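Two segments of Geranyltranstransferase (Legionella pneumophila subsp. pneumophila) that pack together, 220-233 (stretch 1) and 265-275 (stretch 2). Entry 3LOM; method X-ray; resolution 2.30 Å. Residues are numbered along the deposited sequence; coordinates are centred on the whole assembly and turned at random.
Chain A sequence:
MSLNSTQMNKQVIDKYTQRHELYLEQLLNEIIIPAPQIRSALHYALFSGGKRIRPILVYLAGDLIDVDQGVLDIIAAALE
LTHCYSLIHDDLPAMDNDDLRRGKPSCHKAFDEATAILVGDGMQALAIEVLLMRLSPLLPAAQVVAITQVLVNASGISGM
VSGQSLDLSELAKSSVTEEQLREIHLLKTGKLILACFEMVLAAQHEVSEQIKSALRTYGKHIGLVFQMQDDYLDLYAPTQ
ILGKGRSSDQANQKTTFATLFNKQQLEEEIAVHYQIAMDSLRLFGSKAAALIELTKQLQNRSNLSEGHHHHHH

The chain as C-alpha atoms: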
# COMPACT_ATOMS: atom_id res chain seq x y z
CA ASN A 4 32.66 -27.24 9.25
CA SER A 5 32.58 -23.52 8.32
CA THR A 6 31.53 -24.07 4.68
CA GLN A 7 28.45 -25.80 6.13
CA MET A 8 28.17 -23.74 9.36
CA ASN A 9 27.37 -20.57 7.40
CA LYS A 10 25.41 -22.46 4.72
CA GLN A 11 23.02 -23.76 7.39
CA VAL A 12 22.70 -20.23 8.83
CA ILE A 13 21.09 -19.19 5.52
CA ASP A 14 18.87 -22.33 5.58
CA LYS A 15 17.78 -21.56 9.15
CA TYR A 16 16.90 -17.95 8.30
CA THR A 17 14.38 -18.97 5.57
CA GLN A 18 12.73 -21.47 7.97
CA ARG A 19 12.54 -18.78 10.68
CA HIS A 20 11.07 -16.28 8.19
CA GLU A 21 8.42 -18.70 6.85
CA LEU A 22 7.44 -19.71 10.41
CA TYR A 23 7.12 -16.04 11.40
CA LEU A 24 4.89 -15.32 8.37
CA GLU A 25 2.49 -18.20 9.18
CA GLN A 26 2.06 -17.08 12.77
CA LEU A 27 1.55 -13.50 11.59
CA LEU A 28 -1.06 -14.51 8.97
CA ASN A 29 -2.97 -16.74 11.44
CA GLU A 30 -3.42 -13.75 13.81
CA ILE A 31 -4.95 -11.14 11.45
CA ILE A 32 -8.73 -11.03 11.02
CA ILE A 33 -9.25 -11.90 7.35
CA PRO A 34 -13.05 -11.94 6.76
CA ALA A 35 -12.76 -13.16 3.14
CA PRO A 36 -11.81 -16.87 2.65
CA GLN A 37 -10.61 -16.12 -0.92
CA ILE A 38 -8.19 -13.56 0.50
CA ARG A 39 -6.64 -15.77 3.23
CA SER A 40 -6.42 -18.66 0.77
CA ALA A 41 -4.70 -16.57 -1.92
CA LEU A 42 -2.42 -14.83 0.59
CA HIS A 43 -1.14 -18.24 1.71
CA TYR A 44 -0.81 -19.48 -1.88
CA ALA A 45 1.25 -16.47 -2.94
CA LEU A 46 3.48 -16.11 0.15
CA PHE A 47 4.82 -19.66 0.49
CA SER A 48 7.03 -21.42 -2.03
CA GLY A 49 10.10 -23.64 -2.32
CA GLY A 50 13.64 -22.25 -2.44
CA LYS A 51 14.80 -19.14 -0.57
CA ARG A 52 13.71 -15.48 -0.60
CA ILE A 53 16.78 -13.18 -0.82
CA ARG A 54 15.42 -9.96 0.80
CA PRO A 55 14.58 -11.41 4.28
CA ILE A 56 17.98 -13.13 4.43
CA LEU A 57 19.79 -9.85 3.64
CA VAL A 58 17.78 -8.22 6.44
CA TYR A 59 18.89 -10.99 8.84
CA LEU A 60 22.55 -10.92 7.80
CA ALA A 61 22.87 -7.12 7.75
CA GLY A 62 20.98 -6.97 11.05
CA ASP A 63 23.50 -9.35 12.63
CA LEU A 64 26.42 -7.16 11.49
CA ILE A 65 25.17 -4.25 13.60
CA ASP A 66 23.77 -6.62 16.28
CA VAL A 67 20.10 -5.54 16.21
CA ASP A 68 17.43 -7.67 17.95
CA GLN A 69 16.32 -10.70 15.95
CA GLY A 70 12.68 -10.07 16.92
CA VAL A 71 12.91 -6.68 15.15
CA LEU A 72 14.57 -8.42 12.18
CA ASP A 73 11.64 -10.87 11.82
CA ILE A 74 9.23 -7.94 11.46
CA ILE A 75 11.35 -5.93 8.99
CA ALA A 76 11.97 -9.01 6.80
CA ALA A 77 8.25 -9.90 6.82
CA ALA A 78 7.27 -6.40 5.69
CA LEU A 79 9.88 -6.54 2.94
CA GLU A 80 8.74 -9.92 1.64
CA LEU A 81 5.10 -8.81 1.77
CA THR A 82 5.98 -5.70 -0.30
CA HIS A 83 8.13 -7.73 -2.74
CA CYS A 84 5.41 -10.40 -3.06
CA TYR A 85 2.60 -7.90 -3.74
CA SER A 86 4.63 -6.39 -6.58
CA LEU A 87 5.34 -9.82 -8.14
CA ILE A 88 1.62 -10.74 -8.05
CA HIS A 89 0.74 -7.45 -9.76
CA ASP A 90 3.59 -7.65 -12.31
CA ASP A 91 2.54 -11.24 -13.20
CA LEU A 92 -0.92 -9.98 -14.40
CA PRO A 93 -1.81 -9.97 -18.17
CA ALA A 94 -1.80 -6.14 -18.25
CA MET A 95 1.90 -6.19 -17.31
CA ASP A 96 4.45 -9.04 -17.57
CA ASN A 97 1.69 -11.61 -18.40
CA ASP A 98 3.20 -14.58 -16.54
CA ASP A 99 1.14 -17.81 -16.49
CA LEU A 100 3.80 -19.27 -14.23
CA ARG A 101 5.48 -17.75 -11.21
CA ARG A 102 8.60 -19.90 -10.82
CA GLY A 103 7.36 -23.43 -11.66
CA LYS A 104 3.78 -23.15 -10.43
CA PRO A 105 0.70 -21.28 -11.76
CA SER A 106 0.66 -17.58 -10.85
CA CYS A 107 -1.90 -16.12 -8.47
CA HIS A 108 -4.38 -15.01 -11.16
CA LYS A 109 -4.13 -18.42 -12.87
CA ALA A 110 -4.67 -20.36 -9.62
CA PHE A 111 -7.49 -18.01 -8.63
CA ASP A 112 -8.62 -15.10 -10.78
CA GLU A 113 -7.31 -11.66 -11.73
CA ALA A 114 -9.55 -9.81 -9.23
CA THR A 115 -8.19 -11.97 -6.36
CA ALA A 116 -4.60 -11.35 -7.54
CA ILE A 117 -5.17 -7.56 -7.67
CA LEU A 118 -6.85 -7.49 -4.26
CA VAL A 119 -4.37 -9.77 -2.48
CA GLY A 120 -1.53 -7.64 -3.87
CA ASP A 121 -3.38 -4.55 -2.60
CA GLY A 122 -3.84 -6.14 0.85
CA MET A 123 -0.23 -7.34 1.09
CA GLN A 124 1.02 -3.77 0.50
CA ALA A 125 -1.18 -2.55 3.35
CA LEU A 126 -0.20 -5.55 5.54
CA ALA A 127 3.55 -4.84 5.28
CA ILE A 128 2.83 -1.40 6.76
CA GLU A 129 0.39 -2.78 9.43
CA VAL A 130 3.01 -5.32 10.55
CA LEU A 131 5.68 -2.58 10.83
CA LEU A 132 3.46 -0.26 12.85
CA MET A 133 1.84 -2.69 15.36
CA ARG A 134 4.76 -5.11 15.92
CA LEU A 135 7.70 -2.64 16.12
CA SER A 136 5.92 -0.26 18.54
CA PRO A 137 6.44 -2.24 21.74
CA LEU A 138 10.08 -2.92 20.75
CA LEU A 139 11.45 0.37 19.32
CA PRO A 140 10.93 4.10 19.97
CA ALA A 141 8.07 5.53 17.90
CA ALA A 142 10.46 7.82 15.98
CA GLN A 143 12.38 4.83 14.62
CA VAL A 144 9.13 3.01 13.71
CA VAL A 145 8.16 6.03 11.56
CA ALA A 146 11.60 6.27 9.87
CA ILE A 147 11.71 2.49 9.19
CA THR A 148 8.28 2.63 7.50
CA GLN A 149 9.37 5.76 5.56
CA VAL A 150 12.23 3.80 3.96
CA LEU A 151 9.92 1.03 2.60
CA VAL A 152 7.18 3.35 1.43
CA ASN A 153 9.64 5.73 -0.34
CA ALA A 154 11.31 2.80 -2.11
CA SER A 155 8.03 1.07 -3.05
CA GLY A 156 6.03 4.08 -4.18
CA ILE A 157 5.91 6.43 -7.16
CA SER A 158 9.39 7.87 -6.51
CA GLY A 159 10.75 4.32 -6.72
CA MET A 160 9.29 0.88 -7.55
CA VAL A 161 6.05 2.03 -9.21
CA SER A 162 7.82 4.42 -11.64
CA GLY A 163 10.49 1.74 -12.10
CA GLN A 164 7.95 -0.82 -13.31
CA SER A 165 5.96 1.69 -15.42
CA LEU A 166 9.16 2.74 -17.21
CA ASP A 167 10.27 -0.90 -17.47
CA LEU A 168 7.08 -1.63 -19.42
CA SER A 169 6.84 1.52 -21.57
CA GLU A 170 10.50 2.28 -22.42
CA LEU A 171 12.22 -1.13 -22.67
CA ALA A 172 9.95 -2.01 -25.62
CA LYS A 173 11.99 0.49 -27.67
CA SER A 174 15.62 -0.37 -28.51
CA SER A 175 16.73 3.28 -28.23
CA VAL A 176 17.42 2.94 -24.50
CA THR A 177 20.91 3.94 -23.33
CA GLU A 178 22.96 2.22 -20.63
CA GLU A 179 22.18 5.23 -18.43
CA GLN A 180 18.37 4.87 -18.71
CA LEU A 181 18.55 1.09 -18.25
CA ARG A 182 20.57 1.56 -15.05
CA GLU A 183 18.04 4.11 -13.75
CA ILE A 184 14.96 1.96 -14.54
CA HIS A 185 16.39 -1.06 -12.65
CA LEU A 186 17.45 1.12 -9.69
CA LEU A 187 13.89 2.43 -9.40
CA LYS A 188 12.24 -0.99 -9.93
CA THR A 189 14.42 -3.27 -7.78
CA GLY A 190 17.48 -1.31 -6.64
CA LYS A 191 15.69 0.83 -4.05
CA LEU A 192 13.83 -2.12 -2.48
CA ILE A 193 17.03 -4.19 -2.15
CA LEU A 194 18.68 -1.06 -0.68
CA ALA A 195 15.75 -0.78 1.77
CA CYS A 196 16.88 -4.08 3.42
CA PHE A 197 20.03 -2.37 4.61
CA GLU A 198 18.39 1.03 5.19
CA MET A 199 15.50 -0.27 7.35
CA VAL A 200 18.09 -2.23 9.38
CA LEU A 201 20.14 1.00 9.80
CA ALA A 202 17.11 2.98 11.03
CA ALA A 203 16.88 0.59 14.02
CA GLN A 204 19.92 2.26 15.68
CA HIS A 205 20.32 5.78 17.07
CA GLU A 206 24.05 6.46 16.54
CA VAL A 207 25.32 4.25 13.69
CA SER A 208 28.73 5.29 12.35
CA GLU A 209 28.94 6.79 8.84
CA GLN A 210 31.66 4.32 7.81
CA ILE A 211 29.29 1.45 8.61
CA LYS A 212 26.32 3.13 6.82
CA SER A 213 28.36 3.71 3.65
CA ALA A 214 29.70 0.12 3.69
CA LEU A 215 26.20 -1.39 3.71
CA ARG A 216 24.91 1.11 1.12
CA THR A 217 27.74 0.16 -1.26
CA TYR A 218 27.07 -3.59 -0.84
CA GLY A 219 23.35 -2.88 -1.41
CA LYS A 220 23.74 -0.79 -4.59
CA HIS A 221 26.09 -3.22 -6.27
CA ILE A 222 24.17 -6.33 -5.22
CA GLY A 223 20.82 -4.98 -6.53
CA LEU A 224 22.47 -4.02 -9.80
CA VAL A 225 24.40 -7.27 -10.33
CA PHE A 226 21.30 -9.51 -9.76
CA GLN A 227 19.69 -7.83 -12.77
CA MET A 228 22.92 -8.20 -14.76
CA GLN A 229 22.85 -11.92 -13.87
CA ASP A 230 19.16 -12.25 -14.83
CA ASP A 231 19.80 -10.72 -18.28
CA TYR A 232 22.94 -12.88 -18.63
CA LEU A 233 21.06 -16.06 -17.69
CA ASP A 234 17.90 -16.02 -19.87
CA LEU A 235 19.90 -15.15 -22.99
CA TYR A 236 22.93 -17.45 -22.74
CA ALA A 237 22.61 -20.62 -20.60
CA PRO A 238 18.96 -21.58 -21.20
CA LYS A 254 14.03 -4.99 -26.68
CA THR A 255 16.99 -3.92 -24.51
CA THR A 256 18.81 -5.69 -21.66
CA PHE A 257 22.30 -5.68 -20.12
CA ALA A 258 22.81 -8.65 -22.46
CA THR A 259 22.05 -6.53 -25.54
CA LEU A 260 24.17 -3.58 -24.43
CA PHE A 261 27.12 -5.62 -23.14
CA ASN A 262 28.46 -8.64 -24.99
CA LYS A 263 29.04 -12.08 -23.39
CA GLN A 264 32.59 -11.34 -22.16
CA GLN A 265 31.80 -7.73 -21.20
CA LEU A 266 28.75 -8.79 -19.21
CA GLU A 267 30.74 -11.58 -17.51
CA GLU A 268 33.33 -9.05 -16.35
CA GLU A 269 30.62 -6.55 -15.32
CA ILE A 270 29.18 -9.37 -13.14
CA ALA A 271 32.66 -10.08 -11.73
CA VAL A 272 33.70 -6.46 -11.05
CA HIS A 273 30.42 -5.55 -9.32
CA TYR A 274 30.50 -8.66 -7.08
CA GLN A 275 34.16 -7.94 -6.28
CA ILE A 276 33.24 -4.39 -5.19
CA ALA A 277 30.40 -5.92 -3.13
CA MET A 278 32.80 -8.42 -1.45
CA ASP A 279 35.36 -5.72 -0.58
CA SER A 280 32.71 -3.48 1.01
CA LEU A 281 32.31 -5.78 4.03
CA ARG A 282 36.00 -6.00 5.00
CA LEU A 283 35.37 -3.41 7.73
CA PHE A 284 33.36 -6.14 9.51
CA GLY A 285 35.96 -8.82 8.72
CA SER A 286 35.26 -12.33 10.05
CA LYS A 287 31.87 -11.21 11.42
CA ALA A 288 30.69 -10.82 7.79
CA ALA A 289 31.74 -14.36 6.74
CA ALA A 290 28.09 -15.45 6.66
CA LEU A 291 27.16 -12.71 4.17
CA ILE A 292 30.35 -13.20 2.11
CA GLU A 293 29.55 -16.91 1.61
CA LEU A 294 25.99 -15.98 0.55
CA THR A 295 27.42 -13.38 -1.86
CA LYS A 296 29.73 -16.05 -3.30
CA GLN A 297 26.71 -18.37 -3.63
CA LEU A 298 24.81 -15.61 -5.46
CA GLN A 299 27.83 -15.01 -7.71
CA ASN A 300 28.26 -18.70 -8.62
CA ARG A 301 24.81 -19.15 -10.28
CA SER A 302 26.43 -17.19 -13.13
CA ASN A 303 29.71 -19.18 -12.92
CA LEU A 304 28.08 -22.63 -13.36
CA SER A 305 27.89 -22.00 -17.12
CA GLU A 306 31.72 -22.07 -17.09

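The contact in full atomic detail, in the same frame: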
# COMPACT_ATOMS: atom_id res chain seq x y z
N LYS A 220 23.84 -1.33 -3.23
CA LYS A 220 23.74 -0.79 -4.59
C LYS A 220 24.28 -1.78 -5.61
O LYS A 220 23.65 -2.03 -6.64
CB LYS A 220 24.50 0.53 -4.73
CG LYS A 220 23.73 1.74 -4.22
CD LYS A 220 24.67 2.91 -3.93
CE LYS A 220 24.01 3.93 -3.01
NZ LYS A 220 25.01 4.85 -2.39
N HIS A 221 25.44 -2.34 -5.31
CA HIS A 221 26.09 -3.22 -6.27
C HIS A 221 25.45 -4.59 -6.34
O HIS A 221 25.46 -5.22 -7.39
CB HIS A 221 27.60 -3.28 -6.01
CG HIS A 221 28.30 -1.99 -6.31
ND1 HIS A 221 28.88 -1.72 -7.53
CD2 HIS A 221 28.48 -0.87 -5.56
CE1 HIS A 221 29.39 -0.50 -7.52
NE2 HIS A 221 29.17 0.03 -6.34
N ILE A 222 24.85 -5.04 -5.23
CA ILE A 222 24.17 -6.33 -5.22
C ILE A 222 22.83 -6.29 -5.98
O ILE A 222 22.52 -7.21 -6.75
CB ILE A 222 24.09 -6.94 -3.77
CG1 ILE A 222 24.24 -8.46 -3.79
CG2 ILE A 222 22.87 -6.46 -2.97
CD1 ILE A 222 25.68 -8.91 -3.81
N GLY A 223 22.08 -5.20 -5.82
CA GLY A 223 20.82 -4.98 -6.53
C GLY A 223 20.99 -4.79 -8.03
O GLY A 223 20.11 -5.16 -8.82
N LEU A 224 22.12 -4.21 -8.41
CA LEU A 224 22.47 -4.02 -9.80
C LEU A 224 22.90 -5.33 -10.44
O LEU A 224 22.40 -5.71 -11.50
CB LEU A 224 23.59 -2.98 -9.91
CG LEU A 224 24.29 -2.68 -11.23
CD1 LEU A 224 23.32 -2.24 -12.32
CD2 LEU A 224 25.36 -1.62 -11.00
N VAL A 225 23.82 -6.04 -9.78
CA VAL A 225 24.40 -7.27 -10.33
C VAL A 225 23.40 -8.45 -10.47
O VAL A 225 23.58 -9.29 -11.36
CB VAL A 225 25.71 -7.68 -9.57
CG1 VAL A 225 25.40 -8.43 -8.28
CG2 VAL A 225 26.64 -8.47 -10.47
N PHE A 226 22.36 -8.49 -9.63
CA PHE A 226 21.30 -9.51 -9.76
C PHE A 226 20.60 -9.39 -11.11
O PHE A 226 20.35 -10.39 -11.79
CB PHE A 226 20.26 -9.38 -8.64
CG PHE A 226 20.73 -9.82 -7.29
CD1 PHE A 226 21.83 -10.66 -7.14
CD2 PHE A 226 20.06 -9.40 -6.14
CE1 PHE A 226 22.26 -11.06 -5.88
CE2 PHE A 226 20.47 -9.79 -4.88
CZ PHE A 226 21.57 -10.63 -4.75
N GLN A 227 20.32 -8.15 -11.49
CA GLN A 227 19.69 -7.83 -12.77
C GLN A 227 20.60 -8.07 -13.97
O GLN A 227 20.13 -8.45 -15.04
CB GLN A 227 19.21 -6.38 -12.75
CG GLN A 227 18.15 -6.10 -13.77
CD GLN A 227 16.90 -6.95 -13.60
OE1 GLN A 227 16.41 -7.14 -12.49
NE2 GLN A 227 16.39 -7.47 -14.71
N MET A 228 21.90 -7.83 -13.78
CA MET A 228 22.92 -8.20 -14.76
C MET A 228 22.91 -9.71 -14.97
O MET A 228 22.87 -10.19 -16.10
CB MET A 228 24.31 -7.73 -14.33
CG MET A 228 24.60 -6.25 -14.55
SD MET A 228 26.21 -5.75 -13.92
CE MET A 228 26.15 -4.00 -14.27
N GLN A 229 22.91 -10.45 -13.86
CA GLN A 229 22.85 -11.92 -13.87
C GLN A 229 21.60 -12.45 -14.56
O GLN A 229 21.69 -13.36 -15.38
CB GLN A 229 22.96 -12.49 -12.46
CG GLN A 229 24.39 -12.52 -11.92
CD GLN A 229 24.48 -13.03 -10.50
OE1 GLN A 229 23.82 -12.51 -9.59
NE2 GLN A 229 25.30 -14.04 -10.29
N ASP A 230 20.45 -11.86 -14.24
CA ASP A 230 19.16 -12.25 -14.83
C ASP A 230 19.14 -12.09 -16.35
O ASP A 230 18.67 -12.98 -17.05
CB ASP A 230 18.00 -11.48 -14.18
CG ASP A 230 17.75 -11.91 -12.74
OD1 ASP A 230 16.96 -11.23 -12.05
OD2 ASP A 230 18.34 -12.92 -12.31
N ASP A 231 19.68 -10.97 -16.83
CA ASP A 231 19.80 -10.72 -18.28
C ASP A 231 20.83 -11.65 -18.93
O ASP A 231 20.64 -12.08 -20.07
CB ASP A 231 20.15 -9.26 -18.54
CG ASP A 231 19.03 -8.30 -18.15
OD1 ASP A 231 17.92 -8.77 -17.79
OD2 ASP A 231 19.25 -7.08 -18.21
N TYR A 232 21.90 -11.96 -18.19
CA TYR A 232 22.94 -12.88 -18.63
C TYR A 232 22.42 -14.31 -18.74
O TYR A 232 22.77 -15.03 -19.68
CB TYR A 232 24.14 -12.83 -17.67
CG TYR A 232 25.28 -13.77 -18.01
CD1 TYR A 232 26.11 -13.53 -19.11
CD2 TYR A 232 25.54 -14.89 -17.22
CE1 TYR A 232 27.16 -14.40 -19.41
CE2 TYR A 232 26.58 -15.76 -17.52
CZ TYR A 232 27.39 -15.51 -18.61
OH TYR A 232 28.42 -16.36 -18.91
N LEU A 233 21.60 -14.71 -17.77
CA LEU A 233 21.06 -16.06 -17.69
C LEU A 233 20.10 -16.36 -18.85
O LEU A 233 20.45 -17.14 -19.74
CB LEU A 233 20.38 -16.31 -16.33
CG LEU A 233 21.13 -16.99 -15.18
CD1 LEU A 233 22.62 -16.62 -15.07
CD2 LEU A 233 20.42 -16.72 -13.85
N GLN A 265 31.98 -9.01 -21.89
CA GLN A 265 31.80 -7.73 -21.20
C GLN A 265 30.86 -7.88 -20.02
O GLN A 265 31.14 -7.36 -18.94
CB GLN A 265 31.25 -6.67 -22.15
CG GLN A 265 32.25 -6.10 -23.14
CD GLN A 265 31.59 -5.20 -24.15
OE1 GLN A 265 30.86 -5.66 -25.03
NE2 GLN A 265 31.83 -3.90 -24.03
N LEU A 266 29.74 -8.57 -20.25
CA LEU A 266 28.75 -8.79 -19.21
C LEU A 266 29.34 -9.62 -18.08
O LEU A 266 29.20 -9.25 -16.92
CB LEU A 266 27.48 -9.43 -19.77
CG LEU A 266 26.25 -9.61 -18.87
CD1 LEU A 266 25.99 -8.45 -17.90
CD2 LEU A 266 25.03 -9.84 -19.74
N GLU A 267 30.03 -10.71 -18.45
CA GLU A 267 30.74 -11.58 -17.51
C GLU A 267 31.68 -10.82 -16.58
O GLU A 267 31.72 -11.09 -15.38
CB GLU A 267 31.53 -12.65 -18.27
CG GLU A 267 30.74 -13.89 -18.62
CD GLU A 267 31.41 -14.74 -19.69
OE1 GLU A 267 32.65 -14.63 -19.87
OE2 GLU A 267 30.70 -15.53 -20.35
N GLU A 268 32.43 -9.87 -17.14
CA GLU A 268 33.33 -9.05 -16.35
C GLU A 268 32.57 -8.02 -15.51
O GLU A 268 32.93 -7.79 -14.36
CB GLU A 268 34.39 -8.37 -17.22
CG GLU A 268 35.56 -7.74 -16.44
CD GLU A 268 36.42 -8.77 -15.70
OE1 GLU A 268 36.54 -9.92 -16.17
OE2 GLU A 268 36.99 -8.41 -14.64
N GLU A 269 31.50 -7.44 -16.07
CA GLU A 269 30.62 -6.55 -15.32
C GLU A 269 30.05 -7.25 -14.08
O GLU A 269 30.06 -6.66 -12.99
CB GLU A 269 29.49 -5.99 -16.20
CG GLU A 269 29.89 -4.82 -17.08
CD GLU A 269 29.69 -3.45 -16.41
OE1 GLU A 269 29.23 -3.39 -15.25
OE2 GLU A 269 30.00 -2.43 -17.05
N ILE A 270 29.58 -8.49 -14.25
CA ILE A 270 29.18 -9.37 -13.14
C ILE A 270 30.31 -9.46 -12.11
O ILE A 270 30.11 -9.19 -10.92
CB ILE A 270 28.84 -10.83 -13.59
CG1 ILE A 270 27.94 -10.88 -14.83
CG2 ILE A 270 28.26 -11.65 -12.43
CD1 ILE A 270 26.46 -10.78 -14.59
N ALA A 271 31.50 -9.83 -12.59
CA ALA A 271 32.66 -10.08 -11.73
C ALA A 271 33.11 -8.84 -10.96
O ALA A 271 33.30 -8.92 -9.74
CB ALA A 271 33.82 -10.65 -12.54
N VAL A 272 33.24 -7.71 -11.66
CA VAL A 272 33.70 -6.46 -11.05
C VAL A 272 32.73 -5.99 -9.97
O VAL A 272 33.16 -5.63 -8.87
CB VAL A 272 33.94 -5.32 -12.10
CG1 VAL A 272 34.53 -4.09 -11.42
CG2 VAL A 272 34.88 -5.77 -13.19
N HIS A 273 31.44 -6.03 -10.27
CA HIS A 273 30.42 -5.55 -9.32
C HIS A 273 30.29 -6.42 -8.06
O HIS A 273 30.07 -5.88 -6.96
CB HIS A 273 29.08 -5.33 -10.01
CG HIS A 273 29.00 -4.05 -10.77
ND1 HIS A 273 28.91 -2.82 -10.15
CD2 HIS A 273 29.03 -3.79 -12.10
CE1 HIS A 273 28.89 -1.87 -11.06
NE2 HIS A 273 28.95 -2.43 -12.25
N TYR A 274 30.43 -7.73 -8.22
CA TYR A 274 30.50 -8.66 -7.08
C TYR A 274 31.76 -8.46 -6.25
O TYR A 274 31.70 -8.53 -5.02
CB TYR A 274 30.41 -10.12 -7.54
CG TYR A 274 29.01 -10.69 -7.48
CD1 TYR A 274 28.33 -10.80 -6.27
CD2 TYR A 274 28.36 -11.11 -8.64
CE1 TYR A 274 27.04 -11.32 -6.21
CE2 TYR A 274 27.07 -11.63 -8.59
CZ TYR A 274 26.42 -11.73 -7.38
OH TYR A 274 25.14 -12.23 -7.32
N GLN A 275 32.88 -8.20 -6.93
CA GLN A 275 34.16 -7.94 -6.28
C GLN A 275 34.09 -6.69 -5.40
O GLN A 275 34.56 -6.70 -4.26
CB GLN A 275 35.27 -7.80 -7.33
CG GLN A 275 36.70 -7.94 -6.81
CD GLN A 275 37.33 -6.62 -6.37
OE1 GLN A 275 38.16 -6.60 -5.47
NE2 GLN A 275 36.92 -5.52 -7.01

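Two helices packed side by side must bury their apolar side chains without stranding the polar groups that go in with them, and residues 220-233 and 265-275 of this geranyltranstransferase illustrate how that is done. The helices run nearly antiparallel, at 160°, with axes 9.0 Å apart at closest approach. Their backbone amides and carbonyls are engaged largely within each helix, as in Gln229 N to Val225 O (2.8 Å) and Ile270 N to Leu266 O (2.8 Å), so the hydrogen bonds between the helices are left to side chains.

The apolar middle is built by interlocking. Ile270 sits among Val225, Met228, Gln229 and Tyr232, with its CD1 3.7 Å from Met228 CB; Met228 in turn fits among Leu266, Glu269, Ile270 and His273. Leu266 CD2 lies 3.7 Å from Tyr232 CB and extends this packing.

Three side-chain hydrogen bonds cross the contact. Deep in the contact, Tyr274 OH donates to Gln229 OE1 at 2.6 Å, while Gln229 NE2 is satisfied elsewhere in the structure; both ends of a buried amide are thus accounted for. The tyrosine ring serves apolar packing as well: Val225 CG1 lies over one face, 3.7 Å from the centroid, and Ile222 CD1 comes within 3.7 Å of Tyr274 CE1. Tyr232 OH is a donor too, but to a carboxylate oxygen, Glu267 OE2, at 2.8 Å, pairing a neutral donor with a charged acceptor.

The third bond joins two imidazoles, His221 ND1 and His273 ND1, 2.8 Å apart. Either could be the donor, but one nitrogen must supply the proton and the other a lone pair. In keeping with that in-plane bond, the rings meet rim to rim rather than stacking. One face of the His273 ring remains available to Leu224, whose CD2 lies 3.9 Å from the ring centroid.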